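Local coordinates for protein aminotransferase, classes I and II (Silicibacter pomeroyi DSS-3, PDB 3H14) that probably transfers amino groups between amino acids and 2-oxo acids, such as L-aspartate and 2-oxoglutarate, as a pyridoxal-phosphate-dependent aminotransferase, at residues 12-15 with 16-19; 75-78 with 79-83; 262-265 with 266-269; 328-331 with 332-336. All blocks are in the same frame, centred on the assembly; numbering follows the deposited sequence.

Interaction 1: residues 12-15 with 16-19; sequences DPFI and VMDV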
ATOM      1  N   ASP A  12     -15.970  -7.368   5.598  1.00 34.77           N
ATOM      2  CA  ASP A  12     -15.353  -7.856   6.848  1.00 34.80           C
ATOM      3  C   ASP A  12     -14.710  -6.720   7.658  1.00 34.15           C
ATOM      4  O   ASP A  12     -13.985  -5.904   7.089  1.00 34.28           O
ATOM      5  CB  ASP A  12     -14.210  -8.813   6.515  1.00 34.88           C
ATOM      6  CG  ASP A  12     -14.643 -10.064   5.759  1.00 37.76           C
ATOM      7  OD1 ASP A  12     -15.801 -10.525   5.884  1.00 39.66           O
ATOM      8  OD2 ASP A  12     -13.761 -10.618   5.055  1.00 41.45           O
ATOM      9  N   PRO A  13     -14.920  -6.687   8.987  1.00 34.17           N
ATOM     10  CA  PRO A  13     -14.270  -5.671   9.850  1.00 34.49           C
ATOM     11  C   PRO A  13     -12.789  -5.989   9.994  1.00 34.26           C
ATOM     12  O   PRO A  13     -12.430  -7.165  10.049  1.00 34.11           O
ATOM     13  CB  PRO A  13     -14.961  -5.845  11.194  1.00 34.49           C
ATOM     14  CG  PRO A  13     -15.331  -7.264  11.221  1.00 34.94           C
ATOM     15  CD  PRO A  13     -15.718  -7.629   9.777  1.00 34.46           C
ATOM     16  N   PHE A  14     -11.949  -4.965  10.036  1.00 34.03           N
ATOM     17  CA  PHE A  14     -10.512  -5.166  10.021  1.00 34.89           C
ATOM     18  C   PHE A  14     -10.039  -5.628  11.378  1.00 35.27           C
ATOM     19  O   PHE A  14     -10.307  -4.985  12.387  1.00 34.06           O
ATOM     20  CB  PHE A  14      -9.783  -3.897   9.584  1.00 35.76           C
ATOM     21  CG  PHE A  14      -9.864  -3.629   8.095  1.00 36.57           C
ATOM     22  CD1 PHE A  14     -10.086  -4.673   7.183  1.00 38.05           C
ATOM     23  CD2 PHE A  14      -9.699  -2.348   7.608  1.00 38.48           C
ATOM     24  CE1 PHE A  14     -10.161  -4.426   5.814  1.00 38.41           C
ATOM     25  CE2 PHE A  14      -9.753  -2.098   6.253  1.00 37.97           C
ATOM     26  CZ  PHE A  14      -9.989  -3.141   5.352  1.00 37.52           C
ATOM     27  N   ILE A  15      -9.350  -6.762  11.379  1.00 36.11           N
ATOM     28  CA  ILE A  15      -8.884  -7.403  12.602  1.00 37.63           C
ATOM     29  C   ILE A  15      -7.985  -6.465  13.378  1.00 38.28           C
ATOM     30  O   ILE A  15      -7.926  -6.563  14.606  1.00 38.65           O
ATOM     31  CB  ILE A  15      -8.130  -8.750  12.302  1.00 37.58           C
ATOM     32  CG1 ILE A  15      -9.073  -9.794  11.676  1.00 38.51           C
ATOM     33  CG2 ILE A  15      -7.467  -9.304  13.541  1.00 37.64           C
ATOM     34  CD1 ILE A  15     -10.342 -10.053  12.471  1.00 40.42           C
ATOM     35  N   VAL A  16      -7.305  -5.541  12.678  1.00 39.19           N
ATOM     36  CA  VAL A  16      -6.359  -4.629  13.340  1.00 40.32           C
ATOM     37  C   VAL A  16      -7.037  -3.647  14.310  1.00 41.17           C
ATOM     38  O   VAL A  16      -6.362  -3.022  15.131  1.00 40.45           O
ATOM     39  CB  VAL A  16      -5.446  -3.873  12.325  1.00 39.72           C
ATOM     40  CG1 VAL A  16      -6.212  -2.819  11.532  1.00 39.16           C
ATOM     41  CG2 VAL A  16      -4.217  -3.257  13.047  1.00 39.23           C
HETATM   42  N   MSE A  17      -8.368  -3.554  14.237  1.00 42.48           N
HETATM   43  CA  MSE A  17      -9.156  -2.655  15.087  1.00 43.15           C
HETATM   44  C   MSE A  17      -9.087  -3.040  16.563  1.00 42.39           C
HETATM   45  O   MSE A  17      -9.114  -2.169  17.423  1.00 42.06           O
HETATM   46  CB  MSE A  17     -10.620  -2.632  14.624  1.00 45.73           C
HETATM   47  CG  MSE A  17     -10.815  -2.148  13.170  1.00 51.00           C
HETATM   48 SE   MSE A  17     -10.326  -0.276  12.950  1.00 68.17          SE
HETATM   49  CE  MSE A  17      -9.848  -0.174  11.039  1.00 56.06           C
ATOM     50  N   ASP A  18      -8.988  -4.328  16.865  1.00 41.39           N
ATOM     51  CA  ASP A  18      -8.762  -4.759  18.258  1.00 41.09           C
ATOM     52  C   ASP A  18      -7.521  -4.070  18.876  1.00 40.32           C
ATOM     53  O   ASP A  18      -7.617  -3.466  19.938  1.00 39.26           O
ATOM     54  CB  ASP A  18      -8.552  -6.273  18.373  1.00 41.33           C
ATOM     55  CG  ASP A  18      -9.777  -7.091  17.998  1.00 43.72           C
ATOM     56  OD1 ASP A  18     -10.754  -6.552  17.397  1.00 46.18           O
ATOM     57  OD2 ASP A  18      -9.718  -8.313  18.281  1.00 45.07           O
ATOM     58  N   VAL A  19      -6.371  -4.183  18.209  1.00 39.87           N
ATOM     59  CA  VAL A  19      -5.117  -3.610  18.728  1.00 39.75           C
ATOM     60  C   VAL A  19      -5.142  -2.072  18.743  1.00 39.19           C
ATOM     61  O   VAL A  19      -4.756  -1.474  19.729  1.00 36.98           O
ATOM     62  CB  VAL A  19      -3.848  -4.128  17.978  1.00 40.13           C
ATOM     63  CG1 VAL A  19      -3.770  -3.593  16.557  1.00 39.99           C
ATOM     64  CG2 VAL A  19      -2.573  -3.742  18.741  1.00 40.33           C
TER
HETATM   65  O   HOH W   1     -12.101  -6.011  14.309  1.00 50.57           O
HETATM   66  O   HOH W   2      -5.728  -6.595  16.490  1.00 32.90           O
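Phe14 and Met17, a selenomethionine, lie side by side and point the same way across a type I beta turn that runs from Phe14 to Met17. The turn leads the N-terminal loop into helix 17-28. Met17 CE sits near the plane of the Phe14 ring, at its edge, 4.1 Å from CD2, and 4.0 Å from Phe14 CB. The bend of the Met17 chain (chi2 -66°) turns its methyl back to this position. Met17 N donates to Phe14 O at 3.0 Å and closes the turn. The bond is fairly straight at 163°. Phe14 CB also meets Val16 CG1 at 4.2 Å. The Phe14 ring also packs on helix 126-134, through Pro126, Ser127 and Gln130. Asp347 accepts from the backbone N of both Ile15 and Val16. Asp18 sends OD2 to Arg328 in a salt bridge, and Asp18 N makes a weak bond to Ile15 O. One water donates to Phe14 O and, weakly, to Asp18 OD1. A second water donates to Ile15 O and accepts from Val19 N, 3.0 Å away.

Interaction 2: residues 75-78 with 79-83; sequences QRIA and RLYGE. With GOL (glycerol), chain B.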
ATOM      1  N   GLN A  75       0.587  17.733 -15.330  1.00 25.98           N
ATOM      2  CA  GLN A  75       1.864  17.996 -15.974  1.00 26.43           C
ATOM      3  C   GLN A  75       3.053  17.668 -15.068  1.00 25.53           C
ATOM      4  O   GLN A  75       4.066  17.123 -15.525  1.00 24.39           O
ATOM      5  CB  GLN A  75       1.911  19.476 -16.397  1.00 27.38           C
ATOM      6  CG  GLN A  75       1.106  19.747 -17.653  1.00 28.93           C
ATOM      7  CD  GLN A  75       0.640  21.196 -17.804  1.00 31.00           C
ATOM      8  OE1 GLN A  75       1.213  22.122 -17.212  1.00 36.64           O
ATOM      9  NE2 GLN A  75      -0.407  21.394 -18.605  1.00 33.46           N
ATOM     10  N   ARG A  76       2.940  18.010 -13.789  1.00 24.59           N
ATOM     11  CA  ARG A  76       4.033  17.727 -12.840  1.00 24.83           C
ATOM     12  C   ARG A  76       4.232  16.233 -12.593  1.00 24.44           C
ATOM     13  O   ARG A  76       5.356  15.776 -12.415  1.00 24.46           O
ATOM     14  CB  ARG A  76       3.814  18.428 -11.497  1.00 24.66           C
ATOM     15  CG  ARG A  76       4.982  18.299 -10.495  1.00 24.80           C
ATOM     16  CD  ARG A  76       6.271  18.932 -11.021  1.00 27.15           C
ATOM     17  NE  ARG A  76       7.415  18.688 -10.151  1.00 26.90           N
ATOM     18  CZ  ARG A  76       8.138  17.573 -10.139  1.00 28.90           C
ATOM     19  NH1 ARG A  76       7.835  16.549 -10.926  1.00 30.13           N
ATOM     20  NH2 ARG A  76       9.167  17.466  -9.318  1.00 28.85           N
ATOM     21  N   ILE A  77       3.137  15.496 -12.518  1.00 24.44           N
ATOM     22  CA  ILE A  77       3.204  14.043 -12.404  1.00 24.13           C
ATOM     23  C   ILE A  77       3.878  13.422 -13.662  1.00 25.15           C
ATOM     24  O   ILE A  77       4.780  12.584 -13.541  1.00 24.98           O
ATOM     25  CB  ILE A  77       1.813  13.460 -12.134  1.00 24.13           C
ATOM     26  CG1 ILE A  77       1.330  13.852 -10.722  1.00 22.02           C
ATOM     27  CG2 ILE A  77       1.808  11.938 -12.294  1.00 23.41           C
ATOM     28  CD1 ILE A  77      -0.185  13.713 -10.501  1.00 23.41           C
ATOM     29  N   ALA A  78       3.455  13.859 -14.844  1.00 25.80           N
ATOM     30  CA  ALA A  78       4.054  13.415 -16.099  1.00 26.14           C
ATOM     31  C   ALA A  78       5.572  13.592 -16.077  1.00 27.20           C
ATOM     32  O   ALA A  78       6.312  12.683 -16.452  1.00 27.96           O
ATOM     33  CB  ALA A  78       3.428  14.171 -17.300  1.00 26.06           C
ATOM     34  N   ARG A  79       6.036  14.744 -15.584  1.00 28.61           N
ATOM     35  CA  ARG A  79       7.471  15.007 -15.410  1.00 29.02           C
ATOM     36  C   ARG A  79       8.125  13.997 -14.448  1.00 28.75           C
ATOM     37  O   ARG A  79       9.253  13.550 -14.670  1.00 27.64           O
ATOM     38  CB  ARG A  79       7.675  16.444 -14.911  1.00 29.67           C
ATOM     39  CG  ARG A  79       9.121  16.867 -14.663  1.00 30.79           C
ATOM     40  CD  ARG A  79       9.201  18.373 -14.397  1.00 33.03           C
ATOM     41  NE  ARG A  79      10.011  18.683 -13.216  1.00 35.77           N
ATOM     42  CZ  ARG A  79       9.938  19.822 -12.533  1.00 38.44           C
ATOM     43  NH1 ARG A  79       9.077  20.778 -12.885  1.00 40.98           N
ATOM     44  NH2 ARG A  79      10.714  19.996 -11.464  1.00 39.59           N
ATOM     45  N   LEU A  80       7.416  13.640 -13.372  1.00 27.77           N
ATOM     46  CA  LEU A  80       7.908  12.615 -12.442  1.00 26.82           C
ATOM     47  C   LEU A  80       8.228  11.282 -13.150  1.00 26.89           C
ATOM     48  O   LEU A  80       9.229  10.621 -12.822  1.00 26.84           O
ATOM     49  CB  LEU A  80       6.907  12.427 -11.266  1.00 26.64           C
ATOM     50  CG  LEU A  80       7.105  11.241 -10.300  1.00 26.91           C
ATOM     51  CD1 LEU A  80       6.629  11.561  -8.889  1.00 23.84           C
ATOM     52  CD2 LEU A  80       6.413  10.014 -10.805  1.00 25.49           C
ATOM     53  N   TYR A  81       7.423  10.908 -14.145  1.00 26.57           N
ATOM     54  CA  TYR A  81       7.629   9.641 -14.851  1.00 26.94           C
ATOM     55  C   TYR A  81       8.912   9.649 -15.665  1.00 28.35           C
ATOM     56  O   TYR A  81       9.588   8.626 -15.751  1.00 28.91           O
ATOM     57  CB  TYR A  81       6.390   9.231 -15.674  1.00 26.23           C
ATOM     58  CG  TYR A  81       5.307   8.604 -14.788  1.00 24.90           C
ATOM     59  CD1 TYR A  81       5.348   7.260 -14.461  1.00 25.82           C
ATOM     60  CD2 TYR A  81       4.294   9.380 -14.219  1.00 24.17           C
ATOM     61  CE1 TYR A  81       4.397   6.677 -13.641  1.00 23.35           C
ATOM     62  CE2 TYR A  81       3.330   8.805 -13.380  1.00 26.06           C
ATOM     63  CZ  TYR A  81       3.394   7.447 -13.089  1.00 25.17           C
ATOM     64  OH  TYR A  81       2.440   6.855 -12.268  1.00 22.31           O
ATOM     65  N   GLY A  82       9.259  10.794 -16.246  1.00 28.82           N
ATOM     66  CA  GLY A  82      10.555  10.935 -16.900  1.00 30.40           C
ATOM     67  C   GLY A  82      11.711  10.884 -15.905  1.00 30.48           C
ATOM     68  O   GLY A  82      12.668  10.130 -16.079  1.00 31.19           O
ATOM     69  N   GLU A  83      11.607  11.681 -14.853  1.00 30.57           N
ATOM     70  CA  GLU A  83      12.690  11.819 -13.902  1.00 30.95           C
ATOM     71  C   GLU A  83      12.905  10.538 -13.078  1.00 31.07           C
ATOM     72  O   GLU A  83      14.035  10.161 -12.827  1.00 31.71           O
ATOM     73  CB  GLU A  83      12.437  13.030 -13.001  1.00 30.89           C
ATOM     74  CG  GLU A  83      12.517  14.354 -13.763  1.00 32.64           C
ATOM     75  CD  GLU A  83      12.290  15.581 -12.905  1.00 33.72           C
ATOM     76  OE1 GLU A  83      11.975  15.449 -11.700  1.00 37.53           O
ATOM     77  OE2 GLU A  83      12.407  16.706 -13.447  1.00 37.76           O
TER
HETATM   78  C1  GOL B 501      10.569  13.549  -9.476  1.00 34.94           C
HETATM   79  O1  GOL B 501       9.911  14.391 -10.405  1.00 33.83           O
HETATM   80  C2  GOL B 501      10.520  14.089  -8.046  1.00 34.13           C
HETATM   81  O2  GOL B 501      10.914  15.441  -7.974  1.00 33.94           O
HETATM   82  C3  GOL B 501       9.100  13.963  -7.499  1.00 35.23           C
HETATM   83  O3  GOL B 501       8.955  14.569  -6.228  1.00 34.67           O
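Glycerol O1 is gripped by Arg76 and Glu83. Arg76 NH1 donates to O1 at 3.0 Å, and O1 in turn donates to Glu83 OE1 at 2.7 Å. Arg76 NH2 reaches glycerol O2, also at 3.0 Å, and adds a weak bond to O1. The glycerol, probably from the crystallisation liquor, is also bonded by Asp278 and Leu275 O. Arg76, Arg79 and Glu83 stand on successive turns of helix 71-85. The Arg76 guanidinium lies flat on that of Arg79, with centres 3.7 Å apart and planes at 9°. A bend in Arg76 at chi2 (62°) carries its guanidinium along the helix toward Arg79. Arg79 NE forms a salt bridge with Glu83 OE2 at 3.1 Å, meeting the oxygen from above the carboxylate plane. Arg76 NE salt-bridges Asp276. On another side of the helix, Ile77 CG2 touches the edge of the Tyr81 ring, 3.6 Å from CE2. Tyr81 OH bonds to Trp241. With an alanine in place of Arg76, Asp276 would probably lose its salt-bridge mate and the Arg79 guanidinium would be left freer to turn. Each stacked cation is paired with a carboxylate, Asp276 for Arg76 and Glu83 for Arg79, which probably makes the close stacking affordable.

Interaction 3: residues 262-265 with 266-269; sequences CAPH and ASQV
Gln268 holds CG anti to its carbonyl carbon (chi1 -68°) and runs on extended, which carries its amide back to the residue before the helix N-cap. There NE2 donates to Ala263 O at 3.2 Å. The donor stands above the carbonyl plane, and the bond is bent, at 144°. The Gln268 stem also packs on the alanine, with CG 3.9 Å from Ala263 CB. Pro264 is the N-cap of helix 265-274. Its O accepts from Gln268 N at 3.1 Å, so Gln268 ties down two successive carbonyls with its backbone and its side chain. His265 O takes the next bond, from Val269 N at 3.0 Å. The His265 and Val269 side chains slant across each other. The imidazole, with CG anti to the His265 N (chi1 -175°), brings CE1 to 3.5 Å from Val269 CG2. Pro264 CG lies at the same distance from Ser267 OG. That hydroxyl bonds to Trp237 O, and Gln268 OE1 accepts from Leu70 N. Ala263 and Gln268 both rest on Ile96 of strand 94-97, an outermost strand of the large mixed sheet. Ala266 and Val269 face helix 47-57 through Leu53 and Ser56.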
ATOM      1  N   CYS A 262     -13.437  13.199  -7.532  1.00 37.57           N
ATOM      2  CA  CYS A 262     -12.255  13.988  -7.802  1.00 36.15           C
ATOM      3  C   CYS A 262     -11.678  14.516  -6.500  1.00 32.60           C
ATOM      4  O   CYS A 262     -12.340  14.507  -5.455  1.00 30.53           O
ATOM      5  CB  CYS A 262     -12.609  15.133  -8.728  1.00 36.50           C
ATOM      6  SG  CYS A 262     -13.671  16.271  -7.924  1.00 43.99           S
ATOM      7  N   ALA A 263     -10.428  14.936  -6.579  1.00 29.98           N
ATOM      8  CA  ALA A 263      -9.694  15.368  -5.408  1.00 28.83           C
ATOM      9  C   ALA A 263     -10.115  16.800  -5.033  1.00 28.06           C
ATOM     10  O   ALA A 263     -10.398  17.615  -5.915  1.00 26.24           O
ATOM     11  CB  ALA A 263      -8.227  15.278  -5.662  1.00 27.79           C
ATOM     12  N   PRO A 264     -10.168  17.098  -3.723  1.00 27.76           N
ATOM     13  CA  PRO A 264     -10.414  18.457  -3.290  1.00 27.69           C
ATOM     14  C   PRO A 264      -9.377  19.411  -3.870  1.00 27.20           C
ATOM     15  O   PRO A 264      -8.203  19.077  -3.931  1.00 26.86           O
ATOM     16  CB  PRO A 264     -10.274  18.392  -1.764  1.00 28.05           C
ATOM     17  CG  PRO A 264     -10.006  16.980  -1.405  1.00 28.65           C
ATOM     18  CD  PRO A 264      -9.973  16.151  -2.607  1.00 28.18           C
ATOM     19  N   HIS A 265      -9.788  20.596  -4.306  1.00 28.58           N
ATOM     20  CA  HIS A 265      -8.821  21.510  -4.928  1.00 28.32           C
ATOM     21  C   HIS A 265      -7.718  21.894  -3.939  1.00 26.47           C
ATOM     22  O   HIS A 265      -6.573  22.001  -4.320  1.00 26.26           O
ATOM     23  CB  HIS A 265      -9.488  22.775  -5.502  1.00 29.98           C
ATOM     24  CG  HIS A 265      -8.540  23.675  -6.257  1.00 31.91           C
ATOM     25  ND1 HIS A 265      -8.031  24.843  -5.726  1.00 38.78           N
ATOM     26  CD2 HIS A 265      -8.007  23.570  -7.499  1.00 37.43           C
ATOM     27  CE1 HIS A 265      -7.236  25.422  -6.613  1.00 39.57           C
ATOM     28  NE2 HIS A 265      -7.206  24.671  -7.699  1.00 38.32           N
ATOM     29  N   ALA A 266      -8.056  22.077  -2.667  1.00 25.64           N
ATOM     30  CA  ALA A 266      -7.042  22.410  -1.652  1.00 24.82           C
ATOM     31  C   ALA A 266      -5.930  21.360  -1.631  1.00 24.29           C
ATOM     32  O   ALA A 266      -4.735  21.682  -1.606  1.00 24.79           O
ATOM     33  CB  ALA A 266      -7.692  22.538  -0.271  1.00 25.40           C
ATOM     34  N   SER A 267      -6.321  20.096  -1.636  1.00 24.07           N
ATOM     35  CA  SER A 267      -5.368  18.998  -1.678  1.00 23.28           C
ATOM     36  C   SER A 267      -4.533  18.971  -2.956  1.00 23.20           C
ATOM     37  O   SER A 267      -3.374  18.628  -2.913  1.00 22.07           O
ATOM     38  CB  SER A 267      -6.105  17.670  -1.525  1.00 23.63           C
ATOM     39  OG  SER A 267      -6.748  17.628  -0.273  1.00 22.83           O
ATOM     40  N   GLN A 268      -5.125  19.335  -4.091  1.00 23.43           N
ATOM     41  CA  GLN A 268      -4.396  19.390  -5.361  1.00 23.57           C
ATOM     42  C   GLN A 268      -3.309  20.470  -5.426  1.00 23.74           C
ATOM     43  O   GLN A 268      -2.234  20.232  -6.012  1.00 23.41           O
ATOM     44  CB  GLN A 268      -5.357  19.600  -6.540  1.00 23.70           C
ATOM     45  CG  GLN A 268      -6.257  18.429  -6.816  1.00 24.33           C
ATOM     46  CD  GLN A 268      -6.971  18.525  -8.141  1.00 23.78           C
ATOM     47  OE1 GLN A 268      -6.344  18.478  -9.185  1.00 23.24           O
ATOM     48  NE2 GLN A 268      -8.300  18.576  -8.101  1.00 26.16           N
ATOM     49  N   VAL A 269      -3.607  21.632  -4.838  1.00 23.69           N
ATOM     50  CA  VAL A 269      -2.628  22.727  -4.631  1.00 23.71           C
ATOM     51  C   VAL A 269      -1.442  22.234  -3.798  1.00 23.13           C
ATOM     52  O   VAL A 269      -0.283  22.404  -4.183  1.00 22.92           O
ATOM     53  CB  VAL A 269      -3.280  23.953  -3.922  1.00 23.79           C
ATOM     54  CG1 VAL A 269      -2.242  25.029  -3.593  1.00 24.90           C
ATOM     55  CG2 VAL A 269      -4.384  24.521  -4.800  1.00 25.84           C
TER

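Interaction 4: residues 328-331 with 332-336; sequences RAFA and AEILE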
ATOM      1  N   ARG A 328      -3.505 -13.010  16.243  1.00 21.81           N
ATOM      2  CA  ARG A 328      -4.412 -12.040  16.829  1.00 23.46           C
ATOM      3  C   ARG A 328      -4.209 -11.985  18.349  1.00 22.47           C
ATOM      4  O   ARG A 328      -4.034 -10.925  18.928  1.00 20.61           O
ATOM      5  CB  ARG A 328      -5.851 -12.415  16.506  1.00 23.59           C
ATOM      6  CG  ARG A 328      -6.868 -11.381  16.893  1.00 24.94           C
ATOM      7  CD  ARG A 328      -8.239 -11.829  16.432  1.00 28.60           C
ATOM      8  NE  ARG A 328      -9.227 -10.759  16.512  1.00 32.96           N
ATOM      9  CZ  ARG A 328     -10.462 -10.844  16.020  1.00 33.06           C
ATOM     10  NH1 ARG A 328     -10.889 -11.943  15.426  1.00 35.33           N
ATOM     11  NH2 ARG A 328     -11.279  -9.819  16.140  1.00 34.77           N
ATOM     12  N   ALA A 329      -4.218 -13.152  18.978  1.00 21.83           N
ATOM     13  CA  ALA A 329      -3.929 -13.232  20.403  1.00 21.71           C
ATOM     14  C   ALA A 329      -2.510 -12.773  20.707  1.00 20.86           C
ATOM     15  O   ALA A 329      -2.258 -12.143  21.738  1.00 22.20           O
ATOM     16  CB  ALA A 329      -4.194 -14.699  20.953  1.00 21.42           C
ATOM     17  N   PHE A 330      -1.559 -13.131  19.852  1.00 20.62           N
ATOM     18  CA  PHE A 330      -0.175 -12.770  20.043  1.00 19.90           C
ATOM     19  C   PHE A 330       0.017 -11.259  19.946  1.00 19.84           C
ATOM     20  O   PHE A 330       0.782 -10.690  20.728  1.00 18.18           O
ATOM     21  CB  PHE A 330       0.698 -13.502  19.003  1.00 20.28           C
ATOM     22  CG  PHE A 330       2.185 -13.393  19.213  1.00 20.68           C
ATOM     23  CD1 PHE A 330       2.752 -13.427  20.464  1.00 23.43           C
ATOM     24  CD2 PHE A 330       3.038 -13.298  18.112  1.00 19.59           C
ATOM     25  CE1 PHE A 330       4.127 -13.335  20.626  1.00 20.84           C
ATOM     26  CE2 PHE A 330       4.409 -13.225  18.284  1.00 22.62           C
ATOM     27  CZ  PHE A 330       4.950 -13.253  19.547  1.00 19.60           C
ATOM     28  N   ALA A 331      -0.629 -10.612  18.969  1.00 19.22           N
ATOM     29  CA  ALA A 331      -0.533  -9.165  18.862  1.00 19.03           C
ATOM     30  C   ALA A 331      -1.118  -8.536  20.134  1.00 19.10           C
ATOM     31  O   ALA A 331      -0.601  -7.562  20.658  1.00 21.14           O
ATOM     32  CB  ALA A 331      -1.282  -8.651  17.602  1.00 18.28           C
ATOM     33  N   ALA A 332      -2.210  -9.088  20.634  1.00 19.21           N
ATOM     34  CA  ALA A 332      -2.852  -8.526  21.821  1.00 19.57           C
ATOM     35  C   ALA A 332      -1.913  -8.620  23.032  1.00 20.46           C
ATOM     36  O   ALA A 332      -1.860  -7.715  23.872  1.00 19.78           O
ATOM     37  CB  ALA A 332      -4.127  -9.247  22.098  1.00 20.58           C
ATOM     38  N   GLU A 333      -1.185  -9.722  23.107  1.00 20.85           N
ATOM     39  CA  GLU A 333      -0.256  -9.977  24.224  1.00 21.81           C
ATOM     40  C   GLU A 333       0.957  -9.046  24.113  1.00 21.44           C
ATOM     41  O   GLU A 333       1.471  -8.542  25.138  1.00 22.99           O
ATOM     42  CB  GLU A 333       0.167 -11.469  24.226  1.00 21.62           C
ATOM     43  CG  GLU A 333       1.344 -11.825  25.145  1.00 22.47           C
ATOM     44  CD  GLU A 333       1.969 -13.237  24.925  1.00 25.29           C
ATOM     45  OE1 GLU A 333       1.580 -14.011  24.003  1.00 29.82           O
ATOM     46  OE2 GLU A 333       2.893 -13.565  25.701  1.00 33.01           O
ATOM     47  N   ILE A 334       1.442  -8.842  22.895  1.00 20.48           N
ATOM     48  CA  ILE A 334       2.570  -7.947  22.643  1.00 20.58           C
ATOM     49  C   ILE A 334       2.182  -6.530  23.118  1.00 20.89           C
ATOM     50  O   ILE A 334       2.957  -5.866  23.852  1.00 19.20           O
ATOM     51  CB  ILE A 334       3.013  -7.968  21.159  1.00 20.89           C
ATOM     52  CG1 ILE A 334       3.713  -9.283  20.800  1.00 19.92           C
ATOM     53  CG2 ILE A 334       4.012  -6.848  20.786  1.00 20.30           C
ATOM     54  CD1 ILE A 334       3.817  -9.505  19.290  1.00 20.45           C
ATOM     55  N   LEU A 335       0.972  -6.115  22.767  1.00 20.98           N
ATOM     56  CA  LEU A 335       0.445  -4.805  23.216  1.00 22.19           C
ATOM     57  C   LEU A 335       0.380  -4.670  24.722  1.00 23.08           C
ATOM     58  O   LEU A 335       0.826  -3.677  25.291  1.00 22.78           O
ATOM     59  CB  LEU A 335      -0.955  -4.566  22.647  1.00 22.34           C
ATOM     60  CG  LEU A 335      -1.510  -3.162  22.954  1.00 21.01           C
ATOM     61  CD1 LEU A 335      -0.568  -2.084  22.429  1.00 21.85           C
ATOM     62  CD2 LEU A 335      -2.914  -3.070  22.382  1.00 22.69           C
ATOM     63  N   GLU A 336      -0.275  -5.633  25.351  1.00 25.65           N
ATOM     64  CA  GLU A 336      -0.516  -5.613  26.800  1.00 26.48           C
ATOM     65  C   GLU A 336       0.818  -5.620  27.535  1.00 25.85           C
ATOM     66  O   GLU A 336       1.063  -4.783  28.425  1.00 25.30           O
ATOM     67  CB  GLU A 336      -1.386  -6.818  27.193  1.00 26.86           C
ATOM     68  CG  GLU A 336      -1.408  -7.216  28.684  1.00 29.17           C
ATOM     69  CD  GLU A 336      -2.234  -8.511  28.988  1.00 32.56           C
ATOM     70  OE1 GLU A 336      -2.027  -9.569  28.306  1.00 39.47           O
ATOM     71  OE2 GLU A 336      -3.089  -8.470  29.921  1.00 37.42           O
TER
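Residues 328-331 and 332-336 form continuous alpha helix, and four backbone bonds join them in the i to i+4 pattern. Ala332 N, Glu333 N, Ile334 N and Leu335 N donate to the O atoms of Arg328, Ala329, Phe330 and Ala331. The shortest of these runs from Ile334 N to Phe330 O, at 2.9 Å. One turn apart, the side chains of Phe330 and Ile334 make a CH-pi contact. Ile334 CD1 sits 3.8 Å from the ring centroid, only 8° off the ring normal. Phe330 CG is anti to the backbone N (chi1 -171°), which swings the ring over toward Ile334. Glu333 comes to the ring in another way. Its OE1 lies in the ring plane at the edge, 3.8 Å from Phe330 CD1, and the carboxylate is turned 71° from the ring. Helix 327-338 leads into strand 340-344 of the four-stranded mixed sheet. Ala331 and Ile334 pack on Val342 of that strand, while Phe330, Glu333 and Ile334 meet Phe378 of helix 365-381. A serine in place of Phe330 would probably leave the Ile334 methyl without its aromatic partner and open a gap toward Phe378. Glu333 OE2 makes a salt bridge to Arg382. Leu335 packs on Val19 and Ala22 of helix 17-28.

How the interactions relate
The four contacts follow one another along the chain, and all are local to a helix or its start. Interactions 1 and 4 are neighbours, with centres about 13 Å apart. They touch through the Asp18–Arg328 salt bridge, Ile15 on Arg328 and Val19 on Leu335, so helices 17-28 and 327-338 are fastened together. Interactions 2 and 3 form a second pair, centres about 18 Å apart. They share strand 94-97 of the seven-stranded sheet, where Ile77, Ala263 and Gln268 meet Ile96. Interactions 2 and 4 have centres about 44 Å apart, across the chain's centre. Interaction 4 lies against the four-stranded sheet; interaction 1 touches its strand 340-344 and helix 126-134, which precedes strand 138-143 of the larger sheet.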